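Local coordinates for protein aspartate aminotransferase, mitochondrial (Trypanosoma brucei brucei, PDB 4W5K) that probably catalyses reversible amino-group transfer between aspartate and 2-oxoglutarate as a pyridoxal 5'-phosphate-dependent homodimeric enzyme, at residues N181-D186 / M347-L352; G108-R113 / S272-L277; Q194-I199 / R228-M233; T66-F71 / P285-A290. The protein carries 1 engineered substitution. All coordinates share one frame; numbering follows the deposited sequence. Where two conformers were deposited one is given.

How the contacts relate
From the N terminus, T66-F71 opens the widest loop, which contact 4 closes where helix 287-297 begins. Inside it, G108-R113 in the C-terminal part of helix 99-110 pairs with S272-L277 on helix 264-282, so contact 2 nests within contact 4. Next comes N181-D186, whose partner M347-L352 lies beyond both of these loops; contact 1 therefore crosses contacts 2 and 4. Contact 3, between helix 189-201 and the segment on helix 225-230, nests inside all three. Contacts 2 and 4 both touch the second subunit and lie across the chain's centre from contact 1, which joins the cofactor loop to strand 347-349.

Contact 1 (N181-D186 / M347-L352). With PLP (pyridoxal-5'-phosphate), chain C; EDO (1,2-ethanediol), chain E.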
loop_
_atom_site.group_PDB
_atom_site.type_symbol
_atom_site.label_atom_id
_atom_site.label_comp_id
_atom_site.label_asym_id
_atom_site.label_seq_id
_atom_site.Cartn_x
_atom_site.Cartn_y
_atom_site.Cartn_z
ATOM N N ASN A 181 -22.859 -0.941 -0.686
ATOM C CA ASN A 181 -22.425 -1.518 0.583
ATOM C C ASN A 181 -22.727 -0.448 1.634
ATOM O O ASN A 181 -22.152 0.655 1.598
ATOM C CB ASN A 181 -20.922 -1.896 0.498
ATOM C CG ASN A 181 -20.363 -2.517 1.780
ATOM O OD1 ASN A 181 -21.001 -2.542 2.830
ATOM N ND2 ASN A 181 -19.135 -2.994 1.694
ATOM N N PRO A 182 -23.563 -0.762 2.628
ATOM C CA PRO A 182 -23.966 -2.064 3.162
ATOM C C PRO A 182 -25.381 -2.563 2.836
ATOM O O PRO A 182 -25.736 -3.630 3.337
ATOM C CB PRO A 182 -23.858 -1.822 4.665
ATOM C CG PRO A 182 -24.418 -0.407 4.809
ATOM C CD PRO A 182 -23.968 0.327 3.538
ATOM N N THR A 183 -26.172 -1.840 2.043
ATOM C CA THR A 183 -27.603 -2.162 1.962
ATOM C C THR A 183 -27.968 -3.100 0.816
ATOM O O THR A 183 -28.985 -3.792 0.892
ATOM C CB THR A 183 -28.457 -0.895 1.797
ATOM O OG1 THR A 183 -28.285 -0.395 0.465
ATOM C CG2 THR A 183 -28.037 0.167 2.813
ATOM N N GLY A 184 -27.144 -3.137 -0.231
ATOM C CA GLY A 184 -27.503 -3.883 -1.429
ATOM C C GLY A 184 -28.503 -3.139 -2.317
ATOM O O GLY A 184 -28.865 -3.613 -3.392
ATOM N N VAL A 185 -28.952 -1.959 -1.882
ATOM C CA VAL A 185 -29.967 -1.212 -2.642
ATOM C C VAL A 185 -29.323 -0.423 -3.787
ATOM O O VAL A 185 -28.498 0.460 -3.524
ATOM C CB VAL A 185 -30.723 -0.249 -1.711
ATOM C CG1 VAL A 185 -31.641 0.734 -2.512
ATOM C CG2 VAL A 185 -31.500 -1.057 -0.680
ATOM N N ASP A 186 -29.660 -0.755 -5.036
ATOM C CA ASP A 186 -29.094 -0.091 -6.225
ATOM C C ASP A 186 -30.189 0.605 -7.041
ATOM O O ASP A 186 -31.217 0.005 -7.329
ATOM C CB ASP A 186 -28.422 -1.068 -7.189
ATOM C CG ASP A 186 -27.121 -1.630 -6.679
ATOM O OD1 ASP A 186 -26.603 -1.088 -5.683
ATOM O OD2 ASP A 186 -26.642 -2.610 -7.313
ATOM N N MET A 347 -23.924 -7.866 0.383
ATOM C CA MET A 347 -24.457 -7.262 1.604
ATOM C C MET A 347 -25.921 -6.944 1.492
ATOM O O MET A 347 -26.353 -6.335 0.507
ATOM C CB MET A 347 -23.718 -5.967 1.943
ATOM C CG MET A 347 -22.250 -6.125 2.077
ATOM S SD MET A 347 -21.926 -7.173 3.496
ATOM C CE MET A 347 -20.154 -7.342 3.344
ATOM N N ALA A 348 -26.692 -7.352 2.499
ATOM C CA ALA A 348 -28.132 -7.112 2.476
ATOM C C ALA A 348 -28.584 -6.386 3.732
ATOM O O ALA A 348 -28.278 -6.822 4.835
ATOM C CB ALA A 348 -28.892 -8.448 2.334
ATOM N N TYR A 349 -29.321 -5.285 3.583
ATOM C CA TYR A 349 -29.986 -4.734 4.757
ATOM C C TYR A 349 -31.290 -5.530 4.911
ATOM O O TYR A 349 -32.208 -5.390 4.114
ATOM C CB TYR A 349 -30.238 -3.223 4.630
ATOM C CG TYR A 349 -29.320 -2.368 5.521
ATOM C CD1 TYR A 349 -29.806 -1.237 6.175
ATOM C CD2 TYR A 349 -27.977 -2.701 5.700
ATOM C CE1 TYR A 349 -28.976 -0.442 6.984
ATOM C CE2 TYR A 349 -27.148 -1.928 6.516
ATOM C CZ TYR A 349 -27.657 -0.806 7.156
ATOM O OH TYR A 349 -26.817 -0.036 7.954
ATOM N N THR A 350 -31.340 -6.343 5.960
ATOM C CA THR A 350 -32.439 -7.280 6.159
ATOM C C THR A 350 -33.707 -6.619 6.696
ATOM O O THR A 350 -34.794 -7.126 6.483
ATOM C CB THR A 350 -32.054 -8.405 7.140
ATOM O OG1 THR A 350 -31.795 -7.853 8.443
ATOM C CG2 THR A 350 -30.814 -9.184 6.648
ATOM N N GLY A 351 -33.550 -5.524 7.433
ATOM C CA GLY A 351 -34.641 -4.893 8.143
ATOM C C GLY A 351 -34.874 -5.506 9.505
ATOM O O GLY A 351 -35.830 -5.161 10.192
ATOM N N LEU A 352 -34.009 -6.432 9.916
ATOM C CA LEU A 352 -34.109 -6.963 11.267
ATOM C C LEU A 352 -33.786 -5.840 12.244
ATOM O O LEU A 352 -32.891 -5.028 11.996
ATOM C CB LEU A 352 -33.177 -8.163 11.460
ATOM C CG LEU A 352 -33.527 -9.414 10.642
ATOM C CD1 LEU A 352 -32.386 -10.417 10.620
ATOM C CD2 LEU A 352 -34.765 -10.075 11.185
HETATM N N1 PLP C . -15.668 0.634 -1.376
HETATM C C2 PLP C . -16.678 -0.266 -1.132
HETATM C C2A PLP C . -18.085 0.160 -1.403
HETATM C C3 PLP C . -16.391 -1.541 -0.644
HETATM O O3 PLP C . -17.381 -2.446 -0.376
HETATM C C4 PLP C . -15.073 -1.907 -0.409
HETATM C C4A PLP C . -14.780 -3.350 -0.107
HETATM O O4A PLP C . -15.017 -3.780 1.026
HETATM C C5 PLP C . -14.047 -0.996 -0.658
HETATM C C6 PLP C . -14.352 0.270 -1.159
HETATM C C5A PLP C . -12.596 -1.362 -0.381
HETATM O O4P PLP C . -12.097 -2.211 -1.376
HETATM P P PLP C . -10.601 -2.638 -1.422
HETATM O O1P PLP C . -10.390 -3.909 -0.655
HETATM O O2P PLP C . -9.737 -1.534 -0.862
HETATM O O3P PLP C . -10.313 -2.849 -2.890
HETATM C C1 EDO E . -38.347 -7.378 7.787
HETATM O O1 EDO E . -37.522 -6.580 6.935
HETATM C C2 EDO E . -39.449 -7.992 6.934
HETATM O O2 EDO E . -40.121 -6.942 6.213
#
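N181 turns its CG anti to the backbone N and sends ND2 to the cofactor, where it donates to PLP O3 at 2.8 Å with an N-H...O angle of 158°. Its amide lies alongside M347, both side chains pointing the same way, with N181 OD1 3.9 Å from M347 CG; the side chains of Y128 and Y212, two further PLP-binding residues, are close by. The peptide between N181 and P182 is cis. P182 lays its ring beside the Y349 side chain, CG 3.6 Å from Y349 CE2, while its carbonyl O meets M347 CB at 3.4 Å and approaches the Y349 ring obliquely. That O is buried without a polar partner. This Asn-Pro-Thr-Gly loop follows strand 172-176 of the central sheet in the class I aminotransferase fold, and here it abuts strand 347-349, half of a small antiparallel sheet with strand 373-375. T183 O accepts from Y349 N at 3.1 Å, the N-H...O angle being 162° although the donor stands above the carbonyl plane. T183 CG2 sits over the centre of the Y349 ring, 4.0 Å from its centroid and 12° off the normal, a CH-pi contact. T183 OG1, in the crowded position between backbone N and carbonyl carbon, accepts from V185 N at 2.9 Å to form an ST turn and is also bonded to H180 ND1. G184, with positive phi, brings CA to 3.3 Å from M347 O, a closeness that suits glycine, and its backbone is hydrogen-bonded with V344.

Contact 2 (G108-R113 / S272-L277); sequences GDLLNR and SQLALL
R113 holds Q273 side-on through two nitrogens that share one acceptor: NE lies 3.0 Å and NH2 3.1 Å from Q273 OE1. Neither bond, made by one of two deposited Q273 conformers, is straight, with N-H...O angles of 145° and 137°. The oxygen sits at the guanidinium edge, close to its plane, yet both donors stand above the plane of the Q273 carbonyl; guanidinium and amide planes are turned 25° apart. Both chains bend at chi2 to meet, crossing at about a right angle. At another edge R113 NH1 donates to N112 OD1 at 3.2 Å, so the exposed guanidinium is probably steadied from two edges. The two helices belong to the large, PLP-binding part of the class I aminotransferase fold: helix 99-110 starts at the cofactor residues G99, G100 and T101, while helix 264-282 follows strand 255-260 of the central sheet. Beneath the polar grip L110 is the main apolar link, its CG anti to the backbone N. L110 CD2 meets L274 CD2 at 3.7 Å; L110 CD1 meets Q273 CB at 3.7 Å and also touches L277, all three partners being crossed at about a right angle. L277 rides over the backbone, with CD1 3.7 Å from L110 N and CD2 3.9 Å from D109 CB. The D109 carboxylate turns to a salt bridge with R105, one helical turn back. Deeper in, L110 packs on I259 and L274 on L257 of strand 255-260, and L277 touches K137 of the second subunit.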
loop_
_atom_site.group_PDB
_atom_site.type_symbol
_atom_site.label_atom_id
_atom_site.label_comp_id
_atom_site.label_asym_id
_atom_site.label_seq_id
_atom_site.Cartn_x
_atom_site.Cartn_y
_atom_site.Cartn_z
ATOM N N GLY A 108 -9.236 11.363 -3.220
ATOM C CA GLY A 108 -9.625 12.411 -2.283
ATOM C C GLY A 108 -8.519 13.436 -2.046
ATOM O O GLY A 108 -8.762 14.653 -1.994
ATOM N N ASP A 109 -7.280 12.947 -1.925
ATOM C CA ASP A 109 -6.134 13.831 -1.742
ATOM C C ASP A 109 -5.829 14.665 -2.993
ATOM O O ASP A 109 -5.165 15.712 -2.898
ATOM C CB ASP A 109 -4.874 13.015 -1.353
ATOM C CG ASP A 109 -4.826 12.670 0.145
ATOM O OD1 ASP A 109 -5.357 13.446 0.955
ATOM O OD2 ASP A 109 -4.215 11.635 0.520
ATOM N N LEU A 110 -6.279 14.201 -4.153
ATOM C CA LEU A 110 -6.052 14.899 -5.416
ATOM C C LEU A 110 -7.121 15.982 -5.689
ATOM O O LEU A 110 -6.887 16.873 -6.499
ATOM C CB LEU A 110 -6.048 13.915 -6.587
ATOM C CG LEU A 110 -5.574 14.511 -7.912
ATOM C CD1 LEU A 110 -4.091 14.911 -7.820
ATOM C CD2 LEU A 110 -5.828 13.517 -9.039
ATOM N N LEU A 111 -8.255 15.911 -5.008
ATOM C CA LEU A 111 -9.407 16.726 -5.419
ATOM C C LEU A 111 -9.125 18.227 -5.468
ATOM O O LEU A 111 -9.669 18.924 -6.341
ATOM C CB LEU A 111 -10.625 16.482 -4.506
ATOM C CG LEU A 111 -11.232 15.082 -4.656
ATOM C CD1 LEU A 111 -12.401 14.886 -3.730
ATOM C CD2 LEU A 111 -11.684 14.843 -6.093
ATOM N N ASN A 112 -8.261 18.726 -4.587
ATOM C CA ASN A 112 -8.062 20.175 -4.567
ATOM C C ASN A 112 -7.227 20.679 -5.744
ATOM O O ASN A 112 -7.103 21.876 -5.925
ATOM C CB ASN A 112 -7.460 20.656 -3.237
ATOM C CG ASN A 112 -6.076 20.106 -2.963
ATOM O OD1 ASN A 112 -5.533 19.352 -3.743
ATOM N ND2 ASN A 112 -5.508 20.492 -1.838
ATOM N N ARG A 113 -6.735 19.771 -6.577
ATOM C CA ARG A 113 -6.095 20.142 -7.844
ATOM C C ARG A 113 -7.109 20.547 -8.903
ATOM O O ARG A 113 -6.758 21.208 -9.876
ATOM C CB ARG A 113 -5.264 18.967 -8.384
ATOM C CG ARG A 113 -3.841 18.880 -7.879
ATOM C CD ARG A 113 -3.665 19.128 -6.396
ATOM N NE ARG A 113 -2.252 19.395 -6.146
ATOM C CZ ARG A 113 -1.729 19.884 -5.020
ATOM N NH1 ARG A 113 -2.494 20.168 -3.972
ATOM N NH2 ARG A 113 -0.416 20.096 -4.948
ATOM N N SER A 272 1.100 13.532 -12.949
ATOM C CA SER A 272 2.273 13.985 -12.205
ATOM C C SER A 272 1.925 14.287 -10.761
ATOM O O SER A 272 2.725 14.046 -9.845
ATOM C CB SER A 272 2.873 15.232 -12.856
ATOM O OG SER A 272 3.321 14.925 -14.160
ATOM N N GLN A 273 0.745 14.857 -10.547
ATOM C CA GLN A 273 0.329 15.182 -9.190
ATOM C C GLN A 273 -0.017 13.920 -8.412
ATOM O O GLN A 273 0.170 13.874 -7.196
ATOM C CB GLN A 273 -0.857 16.157 -9.201
ATOM C CG GLN A 273 -0.478 17.576 -9.614
ATOM C CD GLN A 273 0.491 18.253 -8.648
ATOM O OE1 GLN A 273 0.274 18.283 -7.424
ATOM N NE2 GLN A 273 1.572 18.803 -9.201
ATOM N N LEU A 274 -0.523 12.888 -9.105
ATOM C CA LEU A 274 -0.759 11.583 -8.483
ATOM C C LEU A 274 0.560 11.022 -7.972
ATOM O O LEU A 274 0.648 10.543 -6.844
ATOM C CB LEU A 274 -1.403 10.576 -9.460
ATOM C CG LEU A 274 -2.870 10.814 -9.801
ATOM C CD1 LEU A 274 -3.319 9.951 -10.975
ATOM C CD2 LEU A 274 -3.723 10.517 -8.572
ATOM N N ALA A 275 1.598 11.104 -8.800
ATOM C CA ALA A 275 2.901 10.626 -8.373
ATOM C C ALA A 275 3.378 11.339 -7.092
ATOM O O ALA A 275 3.947 10.697 -6.215
ATOM C CB ALA A 275 3.929 10.801 -9.493
ATOM N N LEU A 276 3.149 12.656 -6.984
ATOM C CA LEU A 276 3.572 13.384 -5.782
ATOM C C LEU A 276 2.789 12.987 -4.534
ATOM O O LEU A 276 3.240 13.246 -3.418
ATOM C CB LEU A 276 3.456 14.904 -5.995
ATOM C CG LEU A 276 4.286 15.384 -7.172
ATOM C CD1 LEU A 276 3.948 16.847 -7.451
ATOM C CD2 LEU A 276 5.779 15.227 -6.892
ATOM N N LEU A 277 1.621 12.373 -4.720
ATOM C CA LEU A 277 0.840 11.884 -3.583
ATOM C C LEU A 277 1.252 10.471 -3.189
ATOM O O LEU A 277 1.324 10.135 -2.009
ATOM C CB LEU A 277 -0.659 11.886 -3.902
ATOM C CG LEU A 277 -1.310 13.278 -3.996
ATOM C CD1 LEU A 277 -2.719 13.188 -4.572
ATOM C CD2 LEU A 277 -1.337 13.919 -2.605
#

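Contact 3 (Q194-I199 / R228-M233)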
loop_
_atom_site.group_PDB
_atom_site.type_symbol
_atom_site.label_atom_id
_atom_site.label_comp_id
_atom_site.label_asym_id
_atom_site.label_seq_id
_atom_site.Cartn_x
_atom_site.Cartn_y
_atom_site.Cartn_z
ATOM N N GLN A 194 -31.733 9.706 -14.331
ATOM C CA GLN A 194 -32.227 10.922 -13.665
ATOM C C GLN A 194 -31.165 11.556 -12.762
ATOM O O GLN A 194 -31.033 12.798 -12.741
ATOM C CB GLN A 194 -33.470 10.641 -12.827
ATOM C CG GLN A 194 -34.640 10.122 -13.629
ATOM C CD GLN A 194 -35.919 10.185 -12.828
ATOM O OE1 GLN A 194 -36.449 9.166 -12.400
ATOM N NE2 GLN A 194 -36.427 11.393 -12.627
ATOM N N VAL A 195 -30.449 10.712 -12.009
ATOM C CA VAL A 195 -29.389 11.166 -11.087
ATOM C C VAL A 195 -28.288 11.934 -11.832
ATOM O O VAL A 195 -27.876 13.036 -11.437
ATOM C CB VAL A 195 -28.755 9.970 -10.331
ATOM C CG1 VAL A 195 -27.447 10.374 -9.637
ATOM C CG2 VAL A 195 -29.731 9.388 -9.320
ATOM N N CYS A 196 -27.841 11.358 -12.937
ATOM C CA CYS A 196 -26.778 11.970 -13.722
ATOM C C CYS A 196 -27.225 13.291 -14.339
ATOM O O CYS A 196 -26.420 14.216 -14.452
ATOM C CB CYS A 196 -26.293 10.991 -14.787
ATOM S SG CYS A 196 -25.485 9.508 -14.081
ATOM N N ASP A 197 -28.498 13.415 -14.717
ATOM C CA ASP A 197 -28.980 14.696 -15.234
ATOM C C ASP A 197 -28.853 15.791 -14.177
ATOM O O ASP A 197 -28.523 16.936 -14.494
ATOM C CB ASP A 197 -30.437 14.601 -15.722
ATOM C CG ASP A 197 -30.552 13.945 -17.096
ATOM O OD1 ASP A 197 -29.520 13.829 -17.795
ATOM O OD2 ASP A 197 -31.672 13.541 -17.485
ATOM N N VAL A 198 -29.123 15.454 -12.922
ATOM C CA VAL A 198 -29.023 16.455 -11.863
ATOM C C VAL A 198 -27.555 16.830 -11.648
ATOM O O VAL A 198 -27.217 18.015 -11.539
ATOM C CB VAL A 198 -29.624 15.962 -10.532
ATOM C CG1 VAL A 198 -29.514 17.055 -9.478
ATOM C CG2 VAL A 198 -31.104 15.544 -10.712
ATOM N N ILE A 199 -26.696 15.814 -11.588
ATOM C CA ILE A 199 -25.253 16.028 -11.402
ATOM C C ILE A 199 -24.724 16.964 -12.498
ATOM O O ILE A 199 -23.971 17.927 -12.220
ATOM C CB ILE A 199 -24.491 14.671 -11.393
ATOM C CG1 ILE A 199 -24.777 13.929 -10.078
ATOM C CG2 ILE A 199 -22.988 14.881 -11.593
ATOM C CD1 ILE A 199 -24.190 12.493 -9.974
ATOM N N ARG A 228 -19.470 4.941 -17.135
ATOM C CA ARG A 228 -19.507 5.104 -18.580
ATOM C C ARG A 228 -20.517 6.167 -19.015
ATOM O O ARG A 228 -20.289 6.921 -19.972
ATOM C CB ARG A 228 -19.809 3.766 -19.247
ATOM C CG ARG A 228 -18.707 2.761 -19.031
ATOM C CD ARG A 228 -18.923 1.478 -19.807
ATOM N NE ARG A 228 -17.911 0.490 -19.422
ATOM C CZ ARG A 228 -17.826 -0.735 -19.936
ATOM N NH1 ARG A 228 -18.676 -1.116 -20.881
ATOM N NH2 ARG A 228 -16.874 -1.567 -19.519
ATOM N N HIS A 229 -21.628 6.253 -18.300
ATOM C CA HIS A 229 -22.657 7.219 -18.661
ATOM C C HIS A 229 -22.193 8.650 -18.283
ATOM O O HIS A 229 -22.436 9.629 -19.023
ATOM C CB HIS A 229 -23.974 6.846 -17.969
ATOM C CG HIS A 229 -25.144 7.687 -18.370
ATOM N ND1 HIS A 229 -25.757 7.580 -19.602
ATOM C CD2 HIS A 229 -25.842 8.621 -17.683
ATOM C CE1 HIS A 229 -26.773 8.424 -19.661
ATOM N NE2 HIS A 229 -26.846 9.067 -18.507
ATOM N N LEU A 230 -21.522 8.764 -17.138
ATOM C CA LEU A 230 -21.113 10.086 -16.648
ATOM C C LEU A 230 -19.923 10.654 -17.398
ATOM O O LEU A 230 -19.763 11.882 -17.473
ATOM C CB LEU A 230 -20.767 10.036 -15.158
ATOM C CG LEU A 230 -21.968 10.135 -14.225
ATOM C CD1 LEU A 230 -21.581 9.631 -12.834
ATOM C CD2 LEU A 230 -22.525 11.550 -14.204
ATOM N N VAL A 231 -19.066 9.793 -17.937
ATOM C CA VAL A 231 -17.771 10.322 -18.407
ATOM C C VAL A 231 -17.956 11.294 -19.594
ATOM O O VAL A 231 -17.112 12.168 -19.821
ATOM C CB VAL A 231 -16.786 9.165 -18.754
ATOM C CG1 VAL A 231 -17.149 8.503 -20.072
ATOM C CG2 VAL A 231 -15.333 9.679 -18.771
ATOM N N ASP A 232 -19.090 11.202 -20.299
ATOM C CA ASP A 232 -19.391 12.139 -21.395
ATOM C C ASP A 232 -20.220 13.357 -20.974
ATOM O O ASP A 232 -20.467 14.247 -21.786
ATOM C CB ASP A 232 -20.145 11.433 -22.536
ATOM C CG ASP A 232 -19.980 9.920 -22.515
ATOM O OD1 ASP A 232 -20.760 9.251 -21.802
ATOM O OD2 ASP A 232 -19.080 9.398 -23.219
ATOM N N MET A 233 -20.662 13.396 -19.722
ATOM C CA MET A 233 -21.638 14.400 -19.296
ATOM C C MET A 233 -21.046 15.543 -18.486
ATOM O O MET A 233 -21.640 16.623 -18.388
ATOM C CB MET A 233 -22.728 13.726 -18.469
ATOM C CG MET A 233 -23.504 12.704 -19.232
ATOM S SD MET A 233 -24.734 11.950 -18.148
ATOM C CE MET A 233 -25.800 13.355 -17.887
HETATM O O HOH W 1 -28.615 11.091 -17.774
#
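C196 holds SG anti to its carbonyl carbon (chi1 -66°), H229 holds CG anti to its backbone N, and M233 bends at chi3 (67°) to fold its methyl back; together with L230 these torsions bring three side chains of 228-233 round one cysteine. C196 SG lies 3.6 Å from L230 CG and 3.7 Å from H229 CD2; seen from the H229 ring centroid it is 85° off the normal, at the edge. M233 lies along C196, with M233 SD 3.8 Å from C196 CB and M233 CE 3.6 Å from C196 O. Helix 189-201 is the crossover helix of a beta-alpha-beta unit between the adjacent parallel strands 172-176 and 205-210, and the 225-230 helix lies against its side. I199 and L230 meet loosely and both reach P206 on strand 205-210. Beside them, one water donates to D197 OD1 at 2.9 Å and is hydrogen-bonded to H229 NE2 at 2.8 Å, bridging carboxylate and imidazole. The H229 ring also stacks on F225, which with H189 and R193 lines the D-malate pocket; the bound malate is about 6 Å from the H229 side chain.

Contact 4 (T66-F71 / P285-A290)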
loop_
_atom_site.group_PDB
_atom_site.type_symbol
_atom_site.label_atom_id
_atom_site.label_comp_id
_atom_site.label_asym_id
_atom_site.label_seq_id
_atom_site.Cartn_x
_atom_site.Cartn_y
_atom_site.Cartn_z
ATOM N N THR A 66 3.251 5.016 -10.539
ATOM C CA THR A 66 1.835 5.003 -10.956
ATOM C C THR A 66 1.332 3.611 -11.332
ATOM O O THR A 66 0.174 3.443 -11.723
ATOM C CB THR A 66 1.633 5.973 -12.124
ATOM O OG1 THR A 66 2.729 5.811 -13.037
ATOM C CG2 THR A 66 1.687 7.414 -11.610
ATOM N N GLY A 67 2.188 2.610 -11.169
ATOM C CA GLY A 67 1.785 1.218 -11.330
ATOM C C GLY A 67 2.336 0.583 -12.578
ATOM O O GLY A 67 2.944 1.262 -13.433
ATOM N N ILE A 68 2.172 -0.739 -12.679
ATOM C CA ILE A 68 2.521 -1.440 -13.896
ATOM C C ILE A 68 1.681 -0.887 -15.055
ATOM O O ILE A 68 0.436 -0.922 -15.006
ATOM C CB ILE A 68 2.293 -2.971 -13.755
ATOM C CG1 ILE A 68 3.166 -3.524 -12.611
ATOM C CG2 ILE A 68 2.591 -3.666 -15.074
ATOM C CD1 ILE A 68 3.112 -5.030 -12.492
ATOM N N ALA A 69 2.345 -0.394 -16.096
ATOM C CA ALA A 69 1.673 0.353 -17.163
ATOM C C ALA A 69 0.609 -0.473 -17.889
ATOM O O ALA A 69 -0.478 0.040 -18.196
ATOM C CB ALA A 69 2.689 0.869 -18.166
ATOM N N SER A 70 0.908 -1.738 -18.167
ATOM C CA SER A 70 -0.067 -2.583 -18.867
ATOM C C SER A 70 -1.296 -2.833 -17.996
ATOM O O SER A 70 -2.422 -2.900 -18.502
ATOM C CB SER A 70 0.550 -3.910 -19.296
ATOM O OG SER A 70 0.966 -4.688 -18.190
ATOM N N PHE A 71 -1.083 -2.991 -16.697
ATOM C CA PHE A 71 -2.217 -3.142 -15.767
ATOM C C PHE A 71 -3.107 -1.904 -15.808
ATOM O O PHE A 71 -4.336 -1.992 -15.873
ATOM C CB PHE A 71 -1.718 -3.378 -14.331
ATOM C CG PHE A 71 -2.761 -3.161 -13.278
ATOM C CD1 PHE A 71 -3.724 -4.141 -13.019
ATOM C CD2 PHE A 71 -2.813 -1.966 -12.571
ATOM C CE1 PHE A 71 -4.700 -3.928 -12.038
ATOM C CE2 PHE A 71 -3.779 -1.739 -11.601
ATOM C CZ PHE A 71 -4.747 -2.726 -11.341
ATOM N N PRO A 285 3.358 0.720 -5.896
ATOM C CA PRO A 285 2.345 -0.256 -5.478
ATOM C C PRO A 285 2.805 -1.722 -5.635
ATOM O O PRO A 285 3.695 -2.020 -6.409
ATOM C CB PRO A 285 1.151 0.080 -6.406
ATOM C CG PRO A 285 1.869 0.451 -7.719
ATOM C CD PRO A 285 3.120 1.214 -7.267
ATOM N N PRO A 286 2.117 -2.645 -4.945
ATOM C CA PRO A 286 2.485 -4.064 -4.950
ATOM C C PRO A 286 2.207 -4.723 -6.294
ATOM O O PRO A 286 1.138 -4.548 -6.920
ATOM C CB PRO A 286 1.628 -4.657 -3.832
ATOM C CG PRO A 286 0.450 -3.698 -3.667
ATOM C CD PRO A 286 1.017 -2.335 -4.016
ATOM N N LEU A 287 3.191 -5.496 -6.725
ATOM C CA LEU A 287 3.191 -6.163 -8.022
ATOM C C LEU A 287 2.119 -7.215 -8.263
ATOM O O LEU A 287 1.617 -7.320 -9.389
ATOM C CB LEU A 287 4.528 -6.868 -8.226
ATOM C CG LEU A 287 5.775 -5.991 -8.339
ATOM C CD1 LEU A 287 6.976 -6.864 -8.106
ATOM C CD2 LEU A 287 5.843 -5.321 -9.716
ATOM N N TYR A 288 1.828 -8.037 -7.251
ATOM C CA TYR A 288 1.183 -9.345 -7.494
ATOM C C TYR A 288 -0.179 -9.216 -8.167
ATOM O O TYR A 288 -0.445 -9.857 -9.191
ATOM C CB TYR A 288 1.038 -10.117 -6.182
ATOM C CG TYR A 288 0.499 -11.525 -6.356
ATOM C CD1 TYR A 288 -0.858 -11.773 -6.278
ATOM C CD2 TYR A 288 1.349 -12.591 -6.587
ATOM C CE1 TYR A 288 -1.360 -13.039 -6.417
ATOM C CE2 TYR A 288 0.857 -13.862 -6.731
ATOM C CZ TYR A 288 -0.504 -14.075 -6.650
ATOM O OH TYR A 288 -1.048 -15.335 -6.785
ATOM N N GLY A 289 -1.029 -8.366 -7.588
ATOM C CA GLY A 289 -2.375 -8.178 -8.123
ATOM C C GLY A 289 -2.330 -7.662 -9.554
ATOM O O GLY A 289 -3.062 -8.140 -10.422
ATOM N N ALA A 290 -1.454 -6.694 -9.800
ATOM C CA ALA A 290 -1.328 -6.080 -11.117
ATOM C C ALA A 290 -0.860 -7.075 -12.169
ATOM O O ALA A 290 -1.344 -7.058 -13.297
ATOM C CB ALA A 290 -0.369 -4.860 -11.051
#
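The methyl of A290 fills a notch between I68 and F71. Over the F71 ring its CB lies 4.1 Å from the centroid and 26° off the normal, a CH-pi contact displaced toward the base of the ring, where F71 CG is 3.7 Å from A290 CB. F71 CD1 comes to 3.6 Å from A290 CA, so the ring packs on backbone as well as methyl. From the same segment as F71, I68 reaches across with CD1, 3.8 Å from A290 CB and 3.9 Å from L287 CD2, crossing L287 at about a right angle. Ahead of the helix, G67 CA lies 3.7 Å from P285 CG. Torsions set the notch: F71 turns CG anti to its backbone N (chi1 164°), whereas I68 runs CG1 anti to its carbonyl carbon and extends at chi2 (-174°). I68 is the N-cap residue of helix 69-80, and its backbone N is hydrogen-bonded to Q96 OE1. Positive phi at G67 makes the turn leading into it. In the first turn of the helix, S70 OG is hydrogen-bonded to S294 OG, and the F71 ring meets that of F243. On the subunit interface, L287 makes backbone hydrogen bonds to the second subunit, and Y288 meets Y288 of that subunit; this homodimer places Y62 at the PLP site of its partner, and the L287 side chain is about 7 Å from Y62 of its own chain. The starts of helices 69-80 and 287-297 pack together beside strand 92-97, outermost in the central sheet of this chain, where Q96 touches F71, P285 and A290.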